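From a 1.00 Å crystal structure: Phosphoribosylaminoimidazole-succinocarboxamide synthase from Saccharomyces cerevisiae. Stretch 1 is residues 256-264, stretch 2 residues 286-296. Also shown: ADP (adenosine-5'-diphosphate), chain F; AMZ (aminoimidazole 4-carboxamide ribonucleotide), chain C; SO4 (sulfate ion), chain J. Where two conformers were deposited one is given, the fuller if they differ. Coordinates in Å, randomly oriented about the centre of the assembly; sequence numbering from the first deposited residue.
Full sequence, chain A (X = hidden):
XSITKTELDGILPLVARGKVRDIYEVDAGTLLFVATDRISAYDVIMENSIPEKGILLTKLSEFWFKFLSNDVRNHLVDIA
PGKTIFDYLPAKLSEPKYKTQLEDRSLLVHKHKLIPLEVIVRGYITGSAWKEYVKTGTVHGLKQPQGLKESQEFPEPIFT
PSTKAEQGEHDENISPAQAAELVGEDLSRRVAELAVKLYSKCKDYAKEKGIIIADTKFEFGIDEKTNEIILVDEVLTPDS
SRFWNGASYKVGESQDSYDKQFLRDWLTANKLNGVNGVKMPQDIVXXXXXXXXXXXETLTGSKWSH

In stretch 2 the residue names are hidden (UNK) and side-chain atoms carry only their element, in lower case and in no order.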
ATOM      1  N   ASP A 256      -8.049   4.346 -16.569  1.00  7.42           N
ATOM      2  CA  ASP A 256      -7.150   3.222 -16.703  1.00  7.19           C
ATOM      3  C   ASP A 256      -6.381   3.043 -15.417  1.00  7.25           C
ATOM      4  O   ASP A 256      -5.979   3.989 -14.783  1.00  7.83           O
ATOM      5  CB  ASP A 256      -6.170   3.471 -17.807  1.00  7.80           C
ATOM      6  CG  ASP A 256      -6.805   3.586 -19.151  1.00  9.19           C
ATOM      7  OD1 ASP A 256      -7.946   3.169 -19.328  1.00 11.53           O
ATOM      8  OD2 ASP A 256      -6.118   4.087 -20.043  1.00 10.84           O
ATOM      9  N   SER A 257      -6.177   1.806 -15.055  1.00  7.07           N
ATOM     10  CA  SER A 257      -5.527   1.460 -13.832  1.00  7.12           C
ATOM     11  C   SER A 257      -4.060   1.229 -14.022  1.00  6.93           C
ATOM     12  O   SER A 257      -3.655   0.555 -14.963  1.00  8.18           O
ATOM     13  CB  SER A 257      -6.054   0.065 -13.473  0.61  8.08           C
ATOM     14  OG  SER A 257      -5.281  -0.550 -12.479  0.61  7.76           O
ATOM     15  N   TYR A 258      -3.260   1.721 -13.110  1.00  6.08           N
ATOM     16  CA  TYR A 258      -1.887   1.319 -13.035  1.00  6.03           C
ATOM     17  C   TYR A 258      -1.640   0.775 -11.650  1.00  6.11           C
ATOM     18  O   TYR A 258      -0.742   1.177 -10.936  1.00  6.97           O
ATOM     19  CB  TYR A 258      -0.955   2.445 -13.388  1.00  6.53           C
ATOM     20  CG  TYR A 258      -1.212   2.856 -14.793  1.00  6.74           C
ATOM     21  CD1 TYR A 258      -0.495   2.302 -15.813  1.00  7.50           C
ATOM     22  CD2 TYR A 258      -2.219   3.737 -15.101  1.00  6.67           C
ATOM     23  CE1 TYR A 258      -0.797   2.592 -17.123  1.00  8.46           C
ATOM     24  CE2 TYR A 258      -2.518   4.048 -16.406  1.00  7.40           C
ATOM     25  CZ  TYR A 258      -1.799   3.466 -17.399  1.00  7.76           C
ATOM     26  OH  TYR A 258      -2.068   3.732 -18.704  1.00 10.31           O
ATOM     27  N   ASP A 259      -2.483  -0.182 -11.283  1.00  6.11           N
ATOM     28  CA  ASP A 259      -2.596  -0.575  -9.909  1.00  6.27           C
ATOM     29  C   ASP A 259      -3.498  -1.771  -9.833  1.00  6.13           C
ATOM     30  O   ASP A 259      -3.903  -2.347 -10.821  1.00  7.25           O
ATOM     31  CB  ASP A 259      -3.135   0.598  -9.109  1.00  6.79           C
ATOM     32  CG  ASP A 259      -4.414   1.109  -9.688  1.00  7.32           C
ATOM     33  OD1 ASP A 259      -5.308   0.287  -9.909  1.00 11.68           O
ATOM     34  OD2 ASP A 259      -4.523   2.251 -10.044  1.00  7.95           O
ATOM     35  N   LYS A 260      -3.808  -2.168  -8.629  1.00  6.05           N
ATOM     36  CA  LYS A 260      -4.569  -3.358  -8.414  1.00  6.19           C
ATOM     37  C   LYS A 260      -5.958  -3.252  -8.944  1.00  6.20           C
ATOM     38  O   LYS A 260      -6.616  -4.266  -9.064  1.00  6.59           O
ATOM     39  CB  LYS A 260      -4.647  -3.666  -6.937  0.52  7.05           C
ATOM     40  CG  LYS A 260      -5.093  -5.098  -6.690  0.52  7.55           C
ATOM     41  CD  LYS A 260      -5.562  -5.338  -5.290  0.52  7.62           C
ATOM     42  CE  LYS A 260      -4.483  -5.154  -4.284  0.52  8.33           C
ATOM     43  NZ  LYS A 260      -4.808  -5.903  -3.034  0.52  9.89           N
ATOM     44  N   GLN A 261      -6.457  -2.057  -9.178  1.00  6.40           N
ATOM     45  CA  GLN A 261      -7.807  -1.933  -9.638  1.00  6.90           C
ATOM     46  C   GLN A 261      -8.027  -2.710 -10.912  1.00  6.63           C
ATOM     47  O   GLN A 261      -9.109  -3.202 -11.135  1.00  6.94           O
ATOM     48  CB  GLN A 261      -8.214  -0.484  -9.833  1.00  6.75           C
ATOM     49  CG  GLN A 261      -9.689  -0.316  -9.888  1.00  7.85           C
ATOM     50  CD  GLN A 261     -10.314  -0.658  -8.567  1.00  8.22           C
ATOM     51  OE1 GLN A 261      -9.792  -0.304  -7.525  1.00  8.77           O
ATOM     52  NE2 GLN A 261     -11.433  -1.356  -8.603  1.00  9.79           N
ATOM     53  N   PHE A 262      -7.020  -2.857 -11.737  1.00  6.68           N
ATOM     54  CA  PHE A 262      -7.165  -3.633 -12.924  1.00  7.37           C
ATOM     55  C   PHE A 262      -7.614  -5.031 -12.565  1.00  6.95           C
ATOM     56  O   PHE A 262      -8.489  -5.594 -13.189  1.00  7.67           O
ATOM     57  CB  PHE A 262      -5.841  -3.683 -13.618  1.00  8.04           C
ATOM     58  CG  PHE A 262      -5.825  -4.637 -14.730  1.00  8.52           C
ATOM     59  CD1 PHE A 262      -5.116  -5.800 -14.614  1.00  8.36           C
ATOM     60  CD2 PHE A 262      -6.558  -4.405 -15.869  1.00 10.29           C
ATOM     61  CE1 PHE A 262      -5.120  -6.718 -15.618  1.00 10.08           C
ATOM     62  CE2 PHE A 262      -6.560  -5.313 -16.878  1.00 12.22           C
ATOM     63  CZ  PHE A 262      -5.843  -6.481 -16.750  1.00 11.40           C
ATOM     64  N   LEU A 263      -6.966  -5.627 -11.578  1.00  6.96           N
ATOM     65  CA  LEU A 263      -7.296  -6.974 -11.181  1.00  7.02           C
ATOM     66  C   LEU A 263      -8.623  -6.998 -10.520  1.00  6.82           C
ATOM     67  O   LEU A 263      -9.425  -7.857 -10.798  1.00  7.23           O
ATOM     68  CB  LEU A 263      -6.235  -7.523 -10.262  1.00  7.18           C
ATOM     69  CG  LEU A 263      -6.581  -8.875  -9.685  1.00  7.08           C
ATOM     70  CD1 LEU A 263      -6.726  -9.938 -10.757  1.00  8.61           C
ATOM     71  CD2 LEU A 263      -5.571  -9.271  -8.652  1.00  8.76           C
ATOM     72  N   ARG A 264      -8.881  -6.074  -9.623  1.00  6.71           N
ATOM     73  CA  ARG A 264     -10.175  -6.024  -8.984  1.00  7.24           C
ATOM     74  C   ARG A 264     -11.261  -6.000 -10.013  1.00  7.24           C
ATOM     75  O   ARG A 264     -12.241  -6.730  -9.927  1.00  7.98           O
ATOM     76  CB  ARG A 264     -10.272  -4.793  -8.138  1.00  7.23           C
ATOM     77  CG  ARG A 264      -9.372  -4.756  -6.957  1.00  7.78           C
ATOM     78  CD  ARG A 264      -9.560  -3.489  -6.245  1.00  9.53           C
ATOM     79  NE  ARG A 264      -8.671  -3.359  -5.105  1.00  9.02           N
ATOM     80  CZ  ARG A 264      -7.848  -2.351  -4.910  1.00  8.61           C
ATOM     81  NH1 ARG A 264      -7.780  -1.342  -5.747  1.00  9.32           N
ATOM     82  NH2 ARG A 264      -7.068  -2.389  -3.861  1.00  9.15           N
ATOM     83  N   UNK A 286       0.143 -10.907 -16.526  1.00  7.19           N
ATOM     84  CA  UNK A 286       1.102 -10.101 -17.224  1.00  8.05           C
ATOM     85  C   UNK A 286       0.673  -8.668 -17.260  1.00  7.66           C
ATOM     86  O   UNK A 286       1.476  -7.780 -17.074  1.00  7.75           O
ATOM     87  c   UNK A 286       1.273 -10.622 -18.624  1.00  9.02           C
ATOM     88  o   UNK A 286       1.949 -12.533 -19.774  1.00 13.11           O
ATOM     89  o   UNK A 286       2.496 -12.434 -17.669  1.00 12.14           O
ATOM     90  c   UNK A 286       1.950 -11.968 -18.673  1.00 10.77           C
ATOM     91  N   UNK A 287      -0.597  -8.424 -17.475  1.00  7.87           N
ATOM     92  CA  UNK A 287      -1.090  -7.068 -17.570  0.50  7.41           C
ATOM     93  C   UNK A 287      -1.016  -6.379 -16.232  1.00  7.22           C
ATOM     94  O   UNK A 287      -0.712  -5.216 -16.141  1.00  7.67           O
ATOM     95  n   UNK A 287      -6.623  -8.028 -20.532  0.50 12.70           N
ATOM     96  n   UNK A 287      -4.784  -6.709 -20.081  0.50  9.24           N
ATOM     97  c   UNK A 287      -2.501  -7.092 -18.108  0.50  7.48           C
ATOM     98  c   UNK A 287      -6.087  -6.836 -20.297  0.50 11.12           C
ATOM     99  n   UNK A 287      -6.860  -5.768 -20.262  0.50 12.41           N
ATOM    100  c   UNK A 287      -3.865  -7.823 -20.093  0.50  8.67           C
ATOM    101  c   UNK A 287      -2.511  -7.406 -19.596  0.50  6.50           C
ATOM    102  N   UNK A 288      -1.310  -7.124 -15.193  1.00  7.23           N
ATOM    103  CA  UNK A 288      -1.200  -6.563 -13.872  1.00  6.68           C
ATOM    104  C   UNK A 288       0.233  -6.209 -13.584  1.00  6.45           C
ATOM    105  O   UNK A 288       0.540  -5.138 -13.122  1.00  6.63           O
ATOM    106  o   UNK A 288      -3.056  -7.832 -13.093  1.00  7.81           O
ATOM    107  c   UNK A 288      -1.688  -7.567 -12.844  1.00  6.82           C
ATOM    108  c   UNK A 288      -1.583  -7.029 -11.468  1.00  8.05           C
ATOM    109  N   UNK A 289       1.126  -7.144 -13.840  1.00  6.47           N
ATOM    110  CA  UNK A 289       2.508  -6.935 -13.577  1.00  6.35           C
ATOM    111  C   UNK A 289       2.984  -5.703 -14.314  1.00  6.15           C
ATOM    112  O   UNK A 289       3.692  -4.879 -13.781  1.00  6.42           O
ATOM    113  c   UNK A 289       5.396  -9.383 -13.912  1.00  8.19           C
ATOM    114  c   UNK A 289       4.705  -8.125 -13.501  1.00  7.24           C
ATOM    115  n   UNK A 289       8.967  -9.205 -13.370  1.00 10.95           N
ATOM    116  c   UNK A 289       7.809  -9.024 -13.960  1.00  9.32           C
ATOM    117  n   UNK A 289       7.755  -8.399 -15.098  1.00  9.82           N
ATOM    118  c   UNK A 289       3.286  -8.146 -13.991  1.00  6.67           C
ATOM    119  n   UNK A 289       6.725  -9.489 -13.382  1.00  8.85           N
ATOM    120  N   UNK A 290       2.601  -5.607 -15.561  1.00  6.20           N
ATOM    121  CA  UNK A 290       3.073  -4.514 -16.375  1.00  6.39           C
ATOM    122  C   UNK A 290       2.531  -3.215 -15.899  1.00  5.91           C
ATOM    123  O   UNK A 290       3.211  -2.212 -15.955  1.00  6.15           O
ATOM    124  c   UNK A 290       2.721  -4.746 -17.807  1.00  6.74           C
ATOM    125  N   UNK A 291       1.294  -3.181 -15.465  1.00  5.68           N
ATOM    126  CA  UNK A 291       0.742  -1.956 -14.926  1.00  5.81           C
ATOM    127  C   UNK A 291       1.490  -1.531 -13.707  1.00  5.90           C
ATOM    128  O   UNK A 291       1.761  -0.365 -13.528  1.00  5.90           O
ATOM    129  c   UNK A 291      -3.015  -2.501 -15.538  1.00  8.63           C
ATOM    130  c   UNK A 291      -0.721  -2.168 -14.613  1.00  6.25           C
ATOM    131  c   UNK A 291      -1.572  -2.067 -15.834  1.00  7.39           C
ATOM    132  c   UNK A 291      -3.950  -2.319 -16.685  1.00 10.40           C
ATOM    133  n   UNK A 291      -4.004  -0.929 -17.171  1.00 10.98           N
ATOM    134  N   UNK A 292       1.792  -2.471 -12.825  1.00  5.77           N
ATOM    135  CA  UNK A 292       2.510  -2.131 -11.629  1.00  6.01           C
ATOM    136  C   UNK A 292       3.852  -1.591 -11.992  1.00  5.98           C
ATOM    137  O   UNK A 292       4.311  -0.631 -11.397  1.00  6.12           O
ATOM    138  c   UNK A 292       0.713  -4.125  -7.651  1.00  6.39           C
ATOM    139  c   UNK A 292       0.218  -3.676 -10.298  1.00  6.08           C
ATOM    140  c   UNK A 292       1.514  -3.620  -9.838  1.00  5.97           C
ATOM    141  c   UNK A 292      -0.813  -3.967  -9.454  1.00  6.10           C
ATOM    142  o   UNK A 292      -1.606  -4.501  -7.349  1.00  6.45           O
ATOM    143  c   UNK A 292      -0.556  -4.204  -8.132  1.00  5.72           C
ATOM    144  c   UNK A 292       1.745  -3.843  -8.510  1.00  6.06           C
ATOM    145  c   UNK A 292       2.677  -3.338 -10.733  1.00  6.10           C
ATOM    146  N   UNK A 293       4.517  -2.239 -12.931  1.00  5.94           N
ATOM    147  CA  UNK A 293       5.842  -1.781 -13.301  1.00  6.22           C
ATOM    148  C   UNK A 293       5.776  -0.420 -13.935  1.00  6.55           C
ATOM    149  O   UNK A 293       6.643   0.382 -13.700  1.00  6.48           O
ATOM    150  c   UNK A 293       7.691  -2.255 -14.892  1.00  7.09           C
ATOM    151  c   UNK A 293       6.502  -2.833 -14.177  1.00  6.60           C
ATOM    152  c   UNK A 293       7.276  -5.246 -14.053  1.00  8.01           C
ATOM    153  c   UNK A 293       6.907  -4.009 -13.301  1.00  6.95           C
ATOM    154  N   UNK A 294       4.757  -0.149 -14.723  1.00  6.02           N
ATOM    155  CA  UNK A 294       4.646   1.167 -15.304  1.00  6.23           C
ATOM    156  C   UNK A 294       4.475   2.205 -14.232  1.00  6.23           C
ATOM    157  O   UNK A 294       5.077   3.252 -14.286  1.00  6.55           O
ATOM    158  c   UNK A 294       3.517   1.194 -16.288  1.00  6.42           C
ATOM    159  c   UNK A 294       3.323   2.526 -16.952  1.00  6.94           C
ATOM    160  o   UNK A 294       4.349   4.052 -18.389  1.00 10.86           O
ATOM    161  c   UNK A 294       4.451   2.943 -17.863  1.00  7.63           C
ATOM    162  o   UNK A 294       5.360   2.174 -18.137  1.00  8.22           O
ATOM    163  N   UNK A 295       3.640   1.921 -13.248  1.00  6.12           N
ATOM    164  CA  UNK A 295       3.513   2.843 -12.154  1.00  6.16           C
ATOM    165  C   UNK A 295       4.857   3.042 -11.501  1.00  5.96           C
ATOM    166  O   UNK A 295       5.247   4.149 -11.208  1.00  6.66           O
ATOM    167  c   UNK A 295       2.524   2.357 -11.159  1.00  6.59           C
ATOM    168  N   UNK A 296       5.539   1.954 -11.222  1.00  6.02           N
ATOM    169  CA  UNK A 296       6.823   2.028 -10.586  1.00  6.70           C
ATOM    170  C   UNK A 296       7.758   2.883 -11.366  1.00  6.76           C
ATOM    171  O   UNK A 296       8.422   3.735 -10.827  1.00  7.24           O
ATOM    172  c   UNK A 296      11.379   0.742  -9.081  1.00 10.86           C
ATOM    173  c   UNK A 296       9.085   0.654  -8.619  1.00  8.98           C
ATOM    174  c   UNK A 296       9.840   0.659 -10.851  1.00  8.68           C
ATOM    175  c   UNK A 296       7.389   0.624 -10.426  1.00  6.76           C
ATOM    176  o   UNK A 296      12.660   0.807  -8.611  1.00 14.13           O
ATOM    177  c   UNK A 296      10.365   0.711  -8.181  1.00 10.29           C
ATOM    178  c   UNK A 296      11.132   0.709 -10.411  1.00 10.58           C
ATOM    179  c   UNK A 296       8.788   0.629  -9.957  1.00  7.43           C
TER
HETATM  180  PB  ADP F1311      -6.978  -6.924  -0.499  0.30 15.89           P
HETATM  181  O1B ADP F1311      -6.755  -8.314  -0.003  0.30 13.51           O
HETATM  182  O2B ADP F1311      -7.280  -5.923   0.583  0.30 17.96           O
HETATM  183  O3B ADP F1311      -5.883  -6.525  -1.461  0.20 17.22           O
HETATM  184  PA  ADP F1311      -8.503  -5.377  -1.881  0.60 10.28           P
HETATM  185  O1A ADP F1311      -9.336  -5.221  -3.094  0.60  6.79           O
HETATM  186  O2A ADP F1311      -7.241  -4.634  -2.124  0.60  8.52           O
HETATM  187  O3A ADP F1311      -8.328  -6.856  -1.367  0.60 12.19           O
HETATM  188  O5' ADP F1311      -9.153  -4.710  -0.622  0.60 12.06           O
HETATM  189  C5' ADP F1311      -9.128  -3.303  -0.517  0.60 12.89           C
HETATM  190  C4' ADP F1311      -9.962  -2.764   0.628  0.60 14.88           C
HETATM  191  O4' ADP F1311     -11.324  -3.050   0.329  0.60 15.02           O
HETATM  192  C3' ADP F1311      -9.594  -3.453   1.917  0.60 13.76           C
HETATM  193  O3' ADP F1311      -9.771  -2.558   3.000  0.60 15.02           O
HETATM  194  C2' ADP F1311     -10.599  -4.560   1.963  0.60 14.04           C
HETATM  195  O2' ADP F1311     -10.873  -4.940   3.286  0.60 12.17           O
HETATM  196  C1' ADP F1311     -11.813  -3.918   1.334  0.60 14.03           C
HETATM  197  N9  ADP F1311     -12.694  -4.884   0.687  0.60 14.11           N
HETATM  198  C8  ADP F1311     -12.282  -5.938   0.003  0.60 13.69           C
HETATM  199  N7  ADP F1311     -13.323  -6.641  -0.461  0.60 15.22           N
HETATM  200  C5  ADP F1311     -14.418  -6.007  -0.077  0.60 14.79           C
HETATM  201  C6  ADP F1311     -15.823  -6.277  -0.291  0.60 15.37           C
HETATM  202  N6  ADP F1311     -16.178  -7.373  -1.004  0.60 16.26           N
HETATM  203  N1  ADP F1311     -16.683  -5.404   0.265  0.60 16.08           N
HETATM  204  C2  ADP F1311     -16.271  -4.319   0.986  0.60 15.85           C
HETATM  205  N3  ADP F1311     -14.970  -4.016   1.206  0.60 15.93           N
HETATM  206  C4  ADP F1311     -14.019  -4.832   0.693  0.60 14.27           C
HETATM  207  O5  AMZ C1308      -4.858  -2.870   1.808  1.00  9.49           O
HETATM  208  C6  AMZ C1308      -5.865  -2.337   2.224  1.00  9.38           C
HETATM  209  N2  AMZ C1308      -6.538  -2.765   3.286  1.00 12.14           N
HETATM  210  C3A AMZ C1308      -6.392  -1.149   1.580  1.00  8.32           C
HETATM  211  C7A AMZ C1308      -5.888  -0.561   0.460  1.00  7.39           C
HETATM  212  N3  AMZ C1308      -4.796  -0.817  -0.285  1.00  8.01           N
HETATM  213  N1  AMZ C1308      -7.485  -0.481   1.985  1.00  9.38           N
HETATM  214  C5  AMZ C1308      -7.651   0.514   1.143  1.00  8.47           C
HETATM  215  N   AMZ C1308      -6.691   0.468   0.193  1.00  7.34           N
HETATM  216  C1  AMZ C1308      -6.506   1.434  -0.861  1.00  6.92           C
HETATM  217  C2  AMZ C1308      -7.108   1.036  -2.175  1.00  7.55           C
HETATM  218  C3  AMZ C1308      -7.383   2.365  -2.816  1.00  6.82           C
HETATM  219  O2  AMZ C1308      -6.158   2.813  -3.353  1.00  7.62           O
HETATM  220  O1  AMZ C1308      -6.206   0.217  -2.890  1.00  8.53           O
HETATM  221  O   AMZ C1308      -7.218   2.575  -0.471  1.00  7.66           O
HETATM  222  C   AMZ C1308      -7.770   3.211  -1.614  1.00  7.29           C
HETATM  223  C4  AMZ C1308      -9.243   3.389  -1.440  1.00  7.21           C
HETATM  224  O3  AMZ C1308      -9.874   2.131  -1.619  1.00  7.76           O
HETATM  225  P   AMZ C1308     -11.468   2.085  -1.662  1.00  7.96           P
HETATM  226  OP1 AMZ C1308     -11.960   2.356  -0.279  1.00  8.43           O
HETATM  227  O4  AMZ C1308     -11.767   0.674  -2.109  1.00 10.32           O
HETATM  228  OP2 AMZ C1308     -11.970   3.117  -2.619  1.00  7.87           O
HETATM  229  S   SO4 J1315      11.050  -8.126 -16.309  0.50 14.61           S
HETATM  230  O1  SO4 J1315      10.958  -9.410 -17.000  0.50 17.91           O
HETATM  231  O2  SO4 J1315      12.273  -7.439 -16.701  0.50 17.16           O
HETATM  232  O3  SO4 J1315       9.860  -7.349 -16.595  0.50 14.07           O
HETATM  233  O4  SO4 J1315      11.131  -8.349 -14.870  0.50 16.15           O
HETATM  234  O   HOH W   1      -7.087  -0.497 -16.556  1.00 19.26           O

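Position 286 carries two carbons, the second bearing two oxygens: a carboxylate on a short stem. Its CA-to-CB bond points away from stretch 1 and it touches none of it. This is D286, an acidic side chain that suits an exposed position and bonds elsewhere in the structure. Position 287 has three carbons, a nitrogen, and a carbon carrying two more nitrogens, a guanidinium. One face of that flat group lies over the edge of the F262 ring. This is R287, with NH2 3.4 Å from F262 CE2; its planar end can lie against a ring while both terminal nitrogens have partners elsewhere.

Position 288 has one carbon bearing an oxygen and a carbon, a fork whose oxygen meets the edge of the F262 ring. This is T288: OG1 sits 3.3 Å from F262 CD1, and the small side chain fits a buried place beside F262 and L263. Position 289 shows another guanidinium on three carbons, out of reach of stretch 1. This is R289, whose NH1 and NH2 donate to sulfate O3 and O4, both at 2.8 Å, a pairing that suits a planar, two-pronged cation. Position 290 has a single carbon, out of reach of stretch 1: A290, small and apt for an exposed helical turn.

Position 291 is a row of four carbons ending in nitrogen; the carbons cross one face of the F262 ring and the nitrogen reaches the backbone of S257. This is K291. Its CE lies 3.4 Å from F262 CD2, and its NZ donates to S257 O at 2.7 Å. NZ also stands over the face of the Y258 ring, 4.9 Å from the centroid, a cation-pi contact. A long, flexible chain allows all three.

Position 292 has one carbon, then a six-carbon ring bearing an oxygen. Although CA-to-CB points away, the ring's end comes back to D259 and K260. This is Y292, long enough to bring OH to 3.2 Å from K260 CB and CE2 to 3.5 Å from D259 C. Position 293 holds four carbons forked at the first, one arm two carbons long, out of reach of stretch 1. This is I293, its branched carbons compatible with a partly exposed helical position. Position 294 has three carbons, the third with two oxygens, and approaches the Y258 ring. This is E294; its CG lies 4.0 Å from Y258 CD1, and an acidic side chain suits this exposed site. Position 295 has one carbon, packed against Y258. This is A295: CB lies 3.5 Å from Y258 O and 4.1 Å from Y258 CB, a close approach that its small side chain permits. Position 296, one carbon and a ring bearing oxygen, is out of reach: Y296, whose ring and hydroxyl suit partial exposure.

The contact centres on K291, whose aliphatic chain packs on F262 while its ammonium meets S257 O and the Y258 ring. Water 1 accepts from both S257 N (2.9 Å) and K291 NZ (3.2 Å), adding a second link between the same residues. Around this centre, T288, Y292 and A295 fill the buried spaces along the helix.

Stretch 2 286-296: DRTRAKYIEAY
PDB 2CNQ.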